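PDB 1W7C: lysyl oxidase from Pichia pastoris, which probably oxidises primary amines, including lysyl side chains of other proteins, to aldehydes by means of a copper ion and a topaquinone cofactor. Local coordinates for residues A[606-611]-A[633-638]; A[602-607]-A[642-647]; A[536-541]-A[638-643]; A[118-123]-A[626-631]. All coordinates share one frame; numbering follows the deposited sequence.

Contact 1 of 4, residues A[606-611]-A[633-638]; sequences KHKDTE and FLDDES. Unlike the reference sequence in segment 606-611: Thr-610 (reference Glu). With CA (calcium ion), chain E.
One face of the Phe-633 ring is covered by the side chain of Glu-611, which runs antiparallel to it across that face. Glu-611 CB sits over the ring centre, 3.7 Å from the Phe-633 centroid, in a CH-pi contact. Farther along, the carboxylate stacks on the CG and CD1 side of the ring, the two planes 11° apart and Glu-611 CD 3.4 Å from Phe-633 CD1. Beyond the ring, Glu-611 OE2 accepts from a calcium-bound water that also bonds to Lys-608 NZ and Asp-635 OD1, while OE1 meets a second such water. The calcium ion is held by Phe-633 O, Asp-635 OD2, Glu-637 OE1 (2.3 Å from the metal) and two waters, and both carboxylate oxygens of Glu-540 complete the site. Lys-608 meets Glu-637 tip to tip in a salt bridge: NZ donates to OE2 at 2.8 Å, on its syn side, and weakly to the metal-bound OE1, which would partly offset the gathered negative charge. An alanine at Phe-633 would keep the carbonyl ligand but would probably open a gap beneath Glu-611 and set its carboxylate free to turn away from the calcium-bound waters. Both segments belong to the long connection between strands 602-606 and 642-654, and Phe-633 packs back against Thr-605 of the first and Trp-647 of the second.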
# COMPACT_ATOMS: atom_id res chain seq x y z
N LYS A 606 -10.10 23.42 13.57
CA LYS A 606 -9.33 24.18 14.54
C LYS A 606 -9.27 23.40 15.83
O LYS A 606 -10.28 23.01 16.38
CB LYS A 606 -9.96 25.57 14.72
CG LYS A 606 -9.38 26.41 15.82
CD LYS A 606 -10.19 27.72 15.97
CE LYS A 606 -9.77 28.56 17.09
NZ LYS A 606 -10.50 29.82 17.00
N HIS A 607 -8.07 23.22 16.36
CA HIS A 607 -7.88 22.49 17.59
C HIS A 607 -8.67 23.12 18.73
O HIS A 607 -8.61 24.33 18.91
CB HIS A 607 -6.43 22.47 18.02
CG HIS A 607 -6.21 21.69 19.28
ND1 HIS A 607 -6.38 22.24 20.53
CD2 HIS A 607 -5.99 20.37 19.47
CE1 HIS A 607 -6.23 21.29 21.45
NE2 HIS A 607 -5.96 20.15 20.83
N LYS A 608 -9.38 22.31 19.50
CA LYS A 608 -10.02 22.76 20.75
C LYS A 608 -9.94 21.66 21.78
O LYS A 608 -10.14 20.48 21.48
CB LYS A 608 -11.48 23.11 20.50
CG LYS A 608 -11.71 24.32 19.58
CD LYS A 608 -13.15 24.66 19.35
CE LYS A 608 -13.27 25.89 18.48
NZ LYS A 608 -14.65 26.31 18.15
N ASP A 609 -9.70 22.04 23.04
CA ASP A 609 -9.77 21.09 24.14
C ASP A 609 -11.17 20.51 24.30
O ASP A 609 -11.28 19.37 24.78
CB ASP A 609 -9.34 21.75 25.43
CG ASP A 609 -7.90 22.13 25.45
OD1 ASP A 609 -7.02 21.36 24.98
OD2 ASP A 609 -7.54 23.18 25.98
N THR A 610 -12.20 21.27 23.94
CA THR A 610 -13.58 20.79 23.96
C THR A 610 -13.90 19.84 22.80
O THR A 610 -14.95 19.24 22.78
CB THR A 610 -14.56 21.97 23.89
OG1 THR A 610 -14.21 22.80 22.77
CG2 THR A 610 -14.48 22.85 25.11
N GLU A 611 -12.98 19.72 21.84
CA GLU A 611 -13.14 18.82 20.70
C GLU A 611 -12.01 17.79 20.80
O GLU A 611 -11.16 17.63 19.92
CB GLU A 611 -13.22 19.59 19.40
CG GLU A 611 -14.40 20.56 19.43
CD GLU A 611 -14.60 21.37 18.19
OE1 GLU A 611 -13.79 21.30 17.24
OE2 GLU A 611 -15.61 22.13 18.14
N PHE A 633 -18.13 20.22 15.26
CA PHE A 633 -16.79 20.78 15.13
C PHE A 633 -16.65 21.68 13.89
O PHE A 633 -15.73 22.49 13.81
CB PHE A 633 -15.73 19.69 14.93
CG PHE A 633 -15.58 18.68 16.05
CD1 PHE A 633 -16.38 18.69 17.19
CD2 PHE A 633 -14.59 17.69 15.94
CE1 PHE A 633 -16.18 17.69 18.18
CE2 PHE A 633 -14.42 16.72 16.92
CZ PHE A 633 -15.19 16.76 18.07
N LEU A 634 -17.55 21.50 12.92
CA LEU A 634 -17.46 22.09 11.61
C LEU A 634 -18.35 23.31 11.54
O LEU A 634 -19.53 23.23 11.20
CB LEU A 634 -17.88 21.06 10.55
CG LEU A 634 -17.05 19.79 10.54
CD1 LEU A 634 -17.71 18.70 9.68
CD2 LEU A 634 -15.62 20.08 10.09
N ASP A 635 -17.76 24.44 11.87
CA ASP A 635 -18.50 25.70 12.01
C ASP A 635 -17.76 26.85 11.34
O ASP A 635 -17.83 28.00 11.75
CB ASP A 635 -18.89 25.97 13.48
CG ASP A 635 -17.76 25.77 14.45
OD1 ASP A 635 -18.05 25.67 15.67
OD2 ASP A 635 -16.58 25.72 14.08
N ASP A 636 -17.11 26.52 10.22
CA ASP A 636 -16.59 27.49 9.26
C ASP A 636 -15.49 28.36 9.86
O ASP A 636 -15.24 29.47 9.39
CB ASP A 636 -17.72 28.39 8.72
CG ASP A 636 -17.28 29.25 7.58
OD1 ASP A 636 -16.58 28.69 6.67
OD2 ASP A 636 -17.66 30.49 7.49
N GLU A 637 -14.78 27.84 10.84
CA GLU A 637 -13.75 28.64 11.47
C GLU A 637 -12.53 28.76 10.56
O GLU A 637 -12.24 27.86 9.78
CB GLU A 637 -13.35 28.09 12.83
CG GLU A 637 -14.45 28.26 13.87
CD GLU A 637 -14.09 27.64 15.21
OE1 GLU A 637 -13.73 26.45 15.22
OE2 GLU A 637 -14.21 28.32 16.25
N SER A 638 -11.87 29.89 10.62
CA SER A 638 -10.64 30.08 9.87
C SER A 638 -9.57 29.08 10.30
O SER A 638 -9.35 28.84 11.48
CB SER A 638 -10.08 31.48 10.08
OG SER A 638 -8.86 31.64 9.37
CA CA E . -14.62 24.46 14.44
O HOH W 1 -12.75 29.40 18.69
O HOH W 2 -13.02 23.36 15.85
O HOH W 3 -15.83 24.27 16.52

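Contact 2 of 4, residues A[602-607]-A[642-647]; sequences LFLTKH and EDIVAW. With CA (calcium ion), chain D.
Phe-603 O takes both the backbone N-H of Trp-647, at 2.8 Å from its N and almost straight (177°), and a CA-H contact from Ala-646. The same pairing of N-H and CA-H recurs at Thr-605 O, with Val-645 N and Ile-644 CA, and at Asp-643 O, with His-607 N and Lys-606 CA; the two strands are antiparallel, with Phe-603/Trp-647 and Thr-605/Val-645 as hydrogen-bonded pairs. A side-chain bond reinforces them: Trp-647 NE1 donates to Thr-605 OG1 at 2.9 Å, with the oxygen at the edge of the indole and in its plane. Thr-605 OG1 lies between its own N and carbonyl carbon (chi1 66°), turned to the indole edge. Val-645 CG1 covers one face of the indole, 3.5 Å above the plane and off toward the rim. On the other side of the sheet Leu-604 CD2 packs on Ala-646 CB at 3.8 Å. Past the last bridge, His-607 and Asp-643 stand next to each other with their ends to the same side, His-607 CB 3.5 Å from Asp-643 CG. The aspartate is divided between two charges: OD1 binds a calcium ion at 2.3 Å, and OD2 makes a salt bridge to Lys-65. Ile-644 O is a second ligand of this ion, and Asp-497, Leu-498 and Asp-499 supply others. Strand 642-654 pairs further with strands 488-498 and 504-518 in the enzyme domain and ends at the copper ligand His-654, while Leu-602 and Leu-604 reach strand 553-559.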
# COMPACT_ATOMS: atom_id res chain seq x y z
N LEU A 602 -11.38 12.82 4.97
CA LEU A 602 -10.71 13.54 6.03
C LEU A 602 -11.38 14.89 6.28
O LEU A 602 -12.08 15.45 5.43
CB LEU A 602 -9.23 13.66 5.83
CG LEU A 602 -8.33 14.68 5.20
CD1 LEU A 602 -8.45 16.07 5.68
CD2 LEU A 602 -6.89 14.23 5.51
N PHE A 603 -11.18 15.38 7.51
CA PHE A 603 -11.67 16.68 7.91
C PHE A 603 -10.55 17.45 8.57
O PHE A 603 -9.71 16.88 9.27
CB PHE A 603 -12.80 16.55 8.93
CG PHE A 603 -14.09 15.99 8.35
CD1 PHE A 603 -14.30 14.62 8.31
CD2 PHE A 603 -15.04 16.82 7.84
CE1 PHE A 603 -15.47 14.12 7.74
CE2 PHE A 603 -16.21 16.33 7.31
CZ PHE A 603 -16.42 14.97 7.22
N LEU A 604 -10.52 18.75 8.34
CA LEU A 604 -9.57 19.66 9.02
C LEU A 604 -10.33 20.59 9.93
O LEU A 604 -11.31 21.23 9.48
CB LEU A 604 -8.84 20.49 7.96
CG LEU A 604 -8.02 19.68 6.96
CD1 LEU A 604 -7.49 20.59 5.86
CD2 LEU A 604 -6.87 18.95 7.59
N THR A 605 -9.96 20.66 11.21
CA THR A 605 -10.61 21.56 12.14
C THR A 605 -9.61 22.36 12.94
O THR A 605 -8.42 22.01 13.05
CB THR A 605 -11.52 20.81 13.11
OG1 THR A 605 -10.70 19.98 13.96
CG2 THR A 605 -12.55 19.92 12.38
N LYS A 606 -10.10 23.42 13.57
CA LYS A 606 -9.33 24.18 14.54
C LYS A 606 -9.27 23.40 15.83
O LYS A 606 -10.28 23.01 16.38
CB LYS A 606 -9.96 25.57 14.72
CG LYS A 606 -9.38 26.41 15.82
CD LYS A 606 -10.19 27.72 15.97
CE LYS A 606 -9.77 28.56 17.09
NZ LYS A 606 -10.50 29.82 17.00
N HIS A 607 -8.07 23.22 16.36
CA HIS A 607 -7.88 22.49 17.59
C HIS A 607 -8.67 23.12 18.73
O HIS A 607 -8.61 24.33 18.91
CB HIS A 607 -6.43 22.47 18.02
CG HIS A 607 -6.21 21.69 19.28
ND1 HIS A 607 -6.38 22.24 20.53
CD2 HIS A 607 -5.99 20.37 19.47
CE1 HIS A 607 -6.23 21.29 21.45
NE2 HIS A 607 -5.96 20.15 20.83
N GLU A 642 -3.58 28.82 12.22
CA GLU A 642 -4.28 28.32 13.37
C GLU A 642 -3.72 26.95 13.72
O GLU A 642 -3.06 26.33 12.91
CB GLU A 642 -5.79 28.22 13.09
CG GLU A 642 -6.47 29.56 12.85
CD GLU A 642 -6.49 30.52 14.04
OE1 GLU A 642 -6.36 30.10 15.20
OE2 GLU A 642 -6.65 31.72 13.79
N ASP A 643 -4.01 26.48 14.93
CA ASP A 643 -3.68 25.10 15.30
C ASP A 643 -4.73 24.19 14.67
O ASP A 643 -5.93 24.29 14.97
CB ASP A 643 -3.71 24.99 16.81
CG ASP A 643 -3.25 23.66 17.30
OD1 ASP A 643 -3.07 22.73 16.49
OD2 ASP A 643 -3.00 23.49 18.54
N ILE A 644 -4.28 23.37 13.72
CA ILE A 644 -5.13 22.52 12.91
C ILE A 644 -4.99 21.09 13.42
O ILE A 644 -3.91 20.64 13.85
CB ILE A 644 -4.71 22.63 11.42
CG1 ILE A 644 -4.89 24.06 10.92
CG2 ILE A 644 -5.51 21.64 10.55
CD1 ILE A 644 -4.35 24.33 9.55
N VAL A 645 -6.12 20.39 13.36
CA VAL A 645 -6.16 18.94 13.58
C VAL A 645 -6.75 18.31 12.29
O VAL A 645 -7.73 18.81 11.73
CB VAL A 645 -7.11 18.58 14.76
CG1 VAL A 645 -7.23 17.08 14.95
CG2 VAL A 645 -6.68 19.28 16.01
N ALA A 646 -6.09 17.24 11.82
CA ALA A 646 -6.64 16.45 10.72
C ALA A 646 -7.25 15.19 11.32
O ALA A 646 -6.64 14.49 12.07
CB ALA A 646 -5.57 16.09 9.71
N TRP A 647 -8.49 14.94 10.93
CA TRP A 647 -9.22 13.73 11.35
C TRP A 647 -9.27 12.89 10.07
O TRP A 647 -9.99 13.23 9.12
CB TRP A 647 -10.64 14.12 11.83
CG TRP A 647 -10.66 15.15 12.94
CD1 TRP A 647 -10.66 16.47 12.75
CD2 TRP A 647 -10.75 14.94 14.37
NE1 TRP A 647 -10.67 17.12 13.96
CE2 TRP A 647 -10.73 16.20 14.97
CE3 TRP A 647 -10.78 13.81 15.19
CZ2 TRP A 647 -10.81 16.39 16.35
CZ3 TRP A 647 -10.86 13.98 16.57
CH2 TRP A 647 -10.86 15.27 17.15
CA CA D . -2.09 21.00 15.30
O HOH W 4 -7.35 31.17 17.46
O HOH W 5 -1.33 22.82 13.89

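Contact 3 of 4, residues A[536-541]-A[638-643]; sequences VFENED and SLDGED. Unlike the reference sequence in segment 536-541: Phe-537 (reference Leu), Asn-539 (reference Lys). With CA (calcium ion), chain E; CA (calcium ion), chain D.
A single backbone bridge, Asn-539 with Ser-638, ties the loop carrying the calcium ligand Glu-540 to the turn that leads into strand 642-654. One of its two bonds runs from Leu-639 N to Glu-538 O, 2.8 Å long and nearly straight at 170°, although the donor stands well above the carbonyl plane; the other joins Glu-540 N to Glu-637 O. Glu-538 O also accepts from a water that hydrogen-bonds to Ser-638 OG, and Ser-638 CA-H points at it as well, so this oxygen takes two hydrogen bonds and a weaker CA-H contact. Ser-638 OG in turn accepts from Asp-640 N at 3.1 Å, forming an ST turn; Asp-640 centres an inverse gamma turn, with its OD1 in a salt bridge to Arg-506.

Leu-639 contributes most of the apolar surface. Its CB lies 3.7 Å from Phe-537 O, CD1 touches the backbone at Asn-539 C, and CD2 packs on Glu-540 CG at 3.8 Å, the two side chains crossing at about a right angle. Beyond that aliphatic contact Glu-540 grips the calcium ion with both oxygens, OE1 and OE2 each 2.5 Å from the metal, and OE2 also accepts from Lys-606 N. An alanine in place of Leu-639 would probably leave a gap beside Glu-540 CG and the Asn-539 backbone, so that the glutamate's aliphatic stem loses its packing partner. With its other ligands from residues 633-637, this is a loop-built calcium site with a bidentate carboxylate.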
# COMPACT_ATOMS: atom_id res chain seq x y z
N VAL A 536 -5.00 27.35 -0.57
CA VAL A 536 -5.09 27.30 0.89
C VAL A 536 -6.50 26.93 1.31
O VAL A 536 -7.45 27.47 0.79
CB VAL A 536 -4.74 28.65 1.48
CG1 VAL A 536 -4.89 28.64 3.02
CG2 VAL A 536 -3.35 29.05 1.08
N PHE A 537 -6.62 25.97 2.23
CA PHE A 537 -7.89 25.63 2.87
C PHE A 537 -8.12 26.69 3.96
O PHE A 537 -7.62 26.57 5.08
CB PHE A 537 -7.85 24.22 3.47
CG PHE A 537 -7.86 23.12 2.47
CD1 PHE A 537 -6.75 22.35 2.27
CD2 PHE A 537 -9.01 22.77 1.80
CE1 PHE A 537 -6.74 21.33 1.37
CE2 PHE A 537 -9.01 21.69 0.92
CZ PHE A 537 -7.87 21.00 0.69
N GLU A 538 -8.84 27.76 3.61
CA GLU A 538 -8.95 28.93 4.49
C GLU A 538 -9.85 28.71 5.69
O GLU A 538 -9.67 29.37 6.70
CB GLU A 538 -9.41 30.16 3.68
CG GLU A 538 -8.40 30.57 2.63
CD GLU A 538 -8.72 31.89 1.94
OE1 GLU A 538 -9.78 32.48 2.22
OE2 GLU A 538 -7.90 32.32 1.13
N ASN A 539 -10.84 27.83 5.56
CA ASN A 539 -11.93 27.66 6.52
C ASN A 539 -12.25 26.20 6.67
O ASN A 539 -12.03 25.44 5.74
CB ASN A 539 -13.23 28.39 6.10
CG ASN A 539 -13.10 29.86 6.10
OD1 ASN A 539 -12.53 30.42 5.18
ND2 ASN A 539 -13.63 30.52 7.14
N GLU A 540 -12.80 25.82 7.81
CA GLU A 540 -13.33 24.49 7.98
C GLU A 540 -14.43 24.28 6.92
O GLU A 540 -15.31 25.12 6.74
CB GLU A 540 -13.93 24.34 9.38
CG GLU A 540 -12.92 24.44 10.48
CD GLU A 540 -13.53 24.48 11.87
OE1 GLU A 540 -14.67 24.98 12.01
OE2 GLU A 540 -12.84 24.00 12.82
N ASP A 541 -14.37 23.12 6.27
CA ASP A 541 -15.32 22.76 5.20
C ASP A 541 -16.25 21.67 5.74
O ASP A 541 -15.80 20.60 6.12
CB ASP A 541 -14.55 22.31 3.96
CG ASP A 541 -15.42 22.13 2.75
OD1 ASP A 541 -16.68 21.99 2.87
OD2 ASP A 541 -14.91 22.20 1.62
N SER A 638 -11.87 29.89 10.62
CA SER A 638 -10.64 30.08 9.87
C SER A 638 -9.57 29.08 10.30
O SER A 638 -9.35 28.84 11.48
CB SER A 638 -10.08 31.48 10.08
OG SER A 638 -8.86 31.64 9.37
N LEU A 639 -8.91 28.53 9.30
CA LEU A 639 -7.76 27.65 9.51
C LEU A 639 -6.47 28.33 9.03
O LEU A 639 -5.42 27.71 8.94
CB LEU A 639 -7.95 26.34 8.74
CG LEU A 639 -9.16 25.50 9.13
CD1 LEU A 639 -9.29 24.31 8.17
CD2 LEU A 639 -9.12 25.05 10.56
N ASP A 640 -6.57 29.61 8.68
CA ASP A 640 -5.50 30.31 7.99
C ASP A 640 -4.53 30.89 9.04
O ASP A 640 -4.63 32.04 9.41
CB ASP A 640 -6.13 31.41 7.11
CG ASP A 640 -5.19 31.99 6.11
OD1 ASP A 640 -4.01 31.65 6.14
OD2 ASP A 640 -5.54 32.83 5.26
N GLY A 641 -3.65 30.05 9.57
CA GLY A 641 -2.73 30.43 10.65
C GLY A 641 -3.36 30.10 12.00
O GLY A 641 -3.69 30.98 12.79
N GLU A 642 -3.58 28.82 12.22
CA GLU A 642 -4.28 28.32 13.37
C GLU A 642 -3.72 26.95 13.72
O GLU A 642 -3.06 26.33 12.91
CB GLU A 642 -5.79 28.22 13.09
CG GLU A 642 -6.47 29.56 12.85
CD GLU A 642 -6.49 30.52 14.04
OE1 GLU A 642 -6.36 30.10 15.20
OE2 GLU A 642 -6.65 31.72 13.79
N ASP A 643 -4.01 26.48 14.93
CA ASP A 643 -3.68 25.10 15.30
C ASP A 643 -4.73 24.19 14.67
O ASP A 643 -5.93 24.29 14.97
CB ASP A 643 -3.71 24.99 16.81
CG ASP A 643 -3.25 23.66 17.30
OD1 ASP A 643 -3.07 22.73 16.49
OD2 ASP A 643 -3.00 23.49 18.54
CA CA E . -14.62 24.46 14.44
CA CA D . -2.09 21.00 15.30
O HOH W 6 -5.14 26.90 6.25
O HOH W 7 -10.18 32.21 6.94
O HOH W 5 -1.33 22.82 13.89
O HOH W 2 -13.02 23.36 15.85
O HOH W 3 -15.83 24.27 16.52

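Contact 4 of 4, residues A[118-123]-A[626-631]; sequences FYNTNG and PPVNFN. With NAG (2-acetamido-2-deoxy-beta-D-glucopyranose), chain B.
Residues Tyr-119 to Asn-122 meet Pro-626 to Asn-629 around a type I beta turn that runs from Asn-120 to Gly-123, joining an N-terminal part of the chain to a loop of the enzyme domain. Just ahead of the turn, the Phe-118 ring lies between Tyr-119 CD2 over its centre and an N-acetylglucosamine on the opposite face, whose C5 is 3.6 Å above the plane and off toward the rim. Tyr-119 O then touches Val-628 CG2 at 3.4 Å. Asn-120 runs alongside Pro-627, their ends to the same side, with OD1 3.5 Å from Pro-627 CB, while its ND2 donates to Lys-124 O and Glu-99. At Thr-121 the hydroxyl oxygen takes the N-H of Asn-629 at 2.8 Å from Asn-629 N, an almost straight bond (176°). The torsion that sets Thr-121 OG1 between its own N and carbonyl carbon (chi1 61°) turns it to this donor. Asn-629 OD1 accepts from Asn-631 N, an Asx turn at the start of the 3-10 segment, and also from Asn-596 ND2. Asn-122 closes the contact: its backbone N donates to Pro-627 O at 3.2 Å, with the donor tilted 29° from the carbonyl plane.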
# COMPACT_ATOMS: atom_id res chain seq x y z
N PHE A 118 -17.29 18.92 29.23
CA PHE A 118 -16.74 19.93 28.33
C PHE A 118 -16.46 19.38 26.91
O PHE A 118 -16.48 20.13 25.95
CB PHE A 118 -15.52 20.65 28.92
CG PHE A 118 -14.25 19.82 29.04
CD1 PHE A 118 -13.45 19.65 27.93
CD2 PHE A 118 -13.84 19.26 30.25
CE1 PHE A 118 -12.27 18.93 28.00
CE2 PHE A 118 -12.66 18.52 30.32
CZ PHE A 118 -11.88 18.36 29.20
N TYR A 119 -16.11 18.10 26.82
CA TYR A 119 -15.78 17.46 25.53
C TYR A 119 -17.01 16.87 24.83
O TYR A 119 -16.88 16.31 23.75
CB TYR A 119 -14.69 16.38 25.71
CG TYR A 119 -15.01 15.42 26.82
CD1 TYR A 119 -16.04 14.48 26.70
CD2 TYR A 119 -14.33 15.50 28.02
CE1 TYR A 119 -16.37 13.63 27.75
CE2 TYR A 119 -14.66 14.71 29.07
CZ TYR A 119 -15.68 13.76 28.95
OH TYR A 119 -15.98 12.91 30.02
N ASN A 120 -18.19 16.96 25.47
CA ASN A 120 -19.43 16.54 24.86
C ASN A 120 -20.06 17.70 24.16
O ASN A 120 -20.40 18.70 24.79
CB ASN A 120 -20.38 15.98 25.92
CG ASN A 120 -19.90 14.65 26.47
OD1 ASN A 120 -19.20 13.91 25.79
ND2 ASN A 120 -20.27 14.35 27.74
N THR A 121 -20.22 17.59 22.84
CA THR A 121 -20.79 18.67 22.07
C THR A 121 -22.23 18.96 22.45
O THR A 121 -22.70 20.08 22.26
CB THR A 121 -20.73 18.40 20.56
OG1 THR A 121 -21.47 17.23 20.25
CG2 THR A 121 -19.32 18.20 20.05
N ASN A 122 -22.91 17.99 23.03
CA ASN A 122 -24.31 18.19 23.41
C ASN A 122 -24.48 18.87 24.76
O ASN A 122 -25.60 19.12 25.19
CB ASN A 122 -25.10 16.87 23.32
CG ASN A 122 -24.90 15.95 24.54
OD1 ASN A 122 -24.07 16.20 25.39
ND2 ASN A 122 -25.66 14.88 24.58
N GLY A 123 -23.37 19.21 25.40
CA GLY A 123 -23.34 19.97 26.64
C GLY A 123 -23.82 19.27 27.89
O GLY A 123 -24.04 19.91 28.92
N PRO A 626 -26.25 12.32 20.45
CA PRO A 626 -25.07 11.71 21.06
C PRO A 626 -24.23 12.71 21.85
O PRO A 626 -24.25 13.90 21.54
CB PRO A 626 -24.29 11.19 19.86
CG PRO A 626 -24.65 12.12 18.77
CD PRO A 626 -26.15 12.33 18.98
N PRO A 627 -23.52 12.23 22.86
CA PRO A 627 -22.56 13.07 23.58
C PRO A 627 -21.67 13.88 22.65
O PRO A 627 -21.54 15.10 22.88
CB PRO A 627 -21.81 12.07 24.45
CG PRO A 627 -22.83 11.03 24.75
CD PRO A 627 -23.61 10.88 23.45
N VAL A 628 -21.13 13.25 21.61
CA VAL A 628 -20.38 13.96 20.58
C VAL A 628 -21.07 13.76 19.23
O VAL A 628 -21.21 12.62 18.73
CB VAL A 628 -18.93 13.48 20.51
CG1 VAL A 628 -18.24 14.06 19.26
CG2 VAL A 628 -18.16 13.91 21.76
N ASN A 629 -21.47 14.89 18.65
CA ASN A 629 -21.85 14.96 17.26
C ASN A 629 -20.70 15.64 16.55
O ASN A 629 -20.47 16.82 16.74
CB ASN A 629 -23.15 15.71 17.09
CG ASN A 629 -23.62 15.73 15.64
OD1 ASN A 629 -22.80 15.68 14.72
ND2 ASN A 629 -24.94 15.81 15.43
N PHE A 630 -19.96 14.87 15.76
CA PHE A 630 -18.75 15.37 15.11
C PHE A 630 -19.03 16.62 14.28
O PHE A 630 -18.17 17.46 14.13
CB PHE A 630 -18.14 14.27 14.26
CG PHE A 630 -16.92 14.70 13.48
CD1 PHE A 630 -15.68 14.76 14.10
CD2 PHE A 630 -17.02 15.07 12.15
CE1 PHE A 630 -14.54 15.13 13.41
CE2 PHE A 630 -15.87 15.45 11.44
CZ PHE A 630 -14.65 15.51 12.08
N ASN A 631 -20.21 16.71 13.67
CA ASN A 631 -20.51 17.84 12.83
C ASN A 631 -20.50 19.17 13.58
O ASN A 631 -20.35 20.20 12.97
CB ASN A 631 -21.86 17.64 12.13
CG ASN A 631 -21.80 16.65 10.99
OD1 ASN A 631 -20.70 16.25 10.56
ND2 ASN A 631 -22.97 16.21 10.53
C1 NAG B . -9.70 21.97 29.73
C2 NAG B . -9.96 22.41 31.19
C3 NAG B . -11.45 22.56 31.55
C4 NAG B . -12.20 23.30 30.45
C5 NAG B . -11.81 22.70 29.10
C6 NAG B . -12.51 23.34 27.93
C7 NAG B . -8.38 21.83 32.95
C8 NAG B . -7.76 20.75 33.79
N2 NAG B . -9.32 21.45 32.09
O3 NAG B . -11.58 23.22 32.80
O4 NAG B . -13.61 23.12 30.54
O5 NAG B . -10.42 22.81 28.86
O6 NAG B . -12.04 24.66 27.84
O7 NAG B . -8.02 23.00 33.09

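Contact 2 is the buried strand pair, held by regular backbone bonds, apolar packing and one side-chain bond. Contacts 1 and 3 lie in partly buried loops beside it and share one calcium ion: contact 1 relies on carboxylates, lysines and waters, contact 3 on a backbone bridge and Leu-639 beside a metal-binding glutamate. That glutamate, Glu-540, bonds to the backbone of Lys-606, which belongs to contacts 1 and 2. The second calcium sits beside Asp-643 and Ile-644, where contacts 2 and 3 overlap. Contact 4, also buried, joins sequence-distant parts through a turn, without metal. It touches contact 1 through Thr-121 and Phe-633 and contact 2 through Phe-630, but not contact 3.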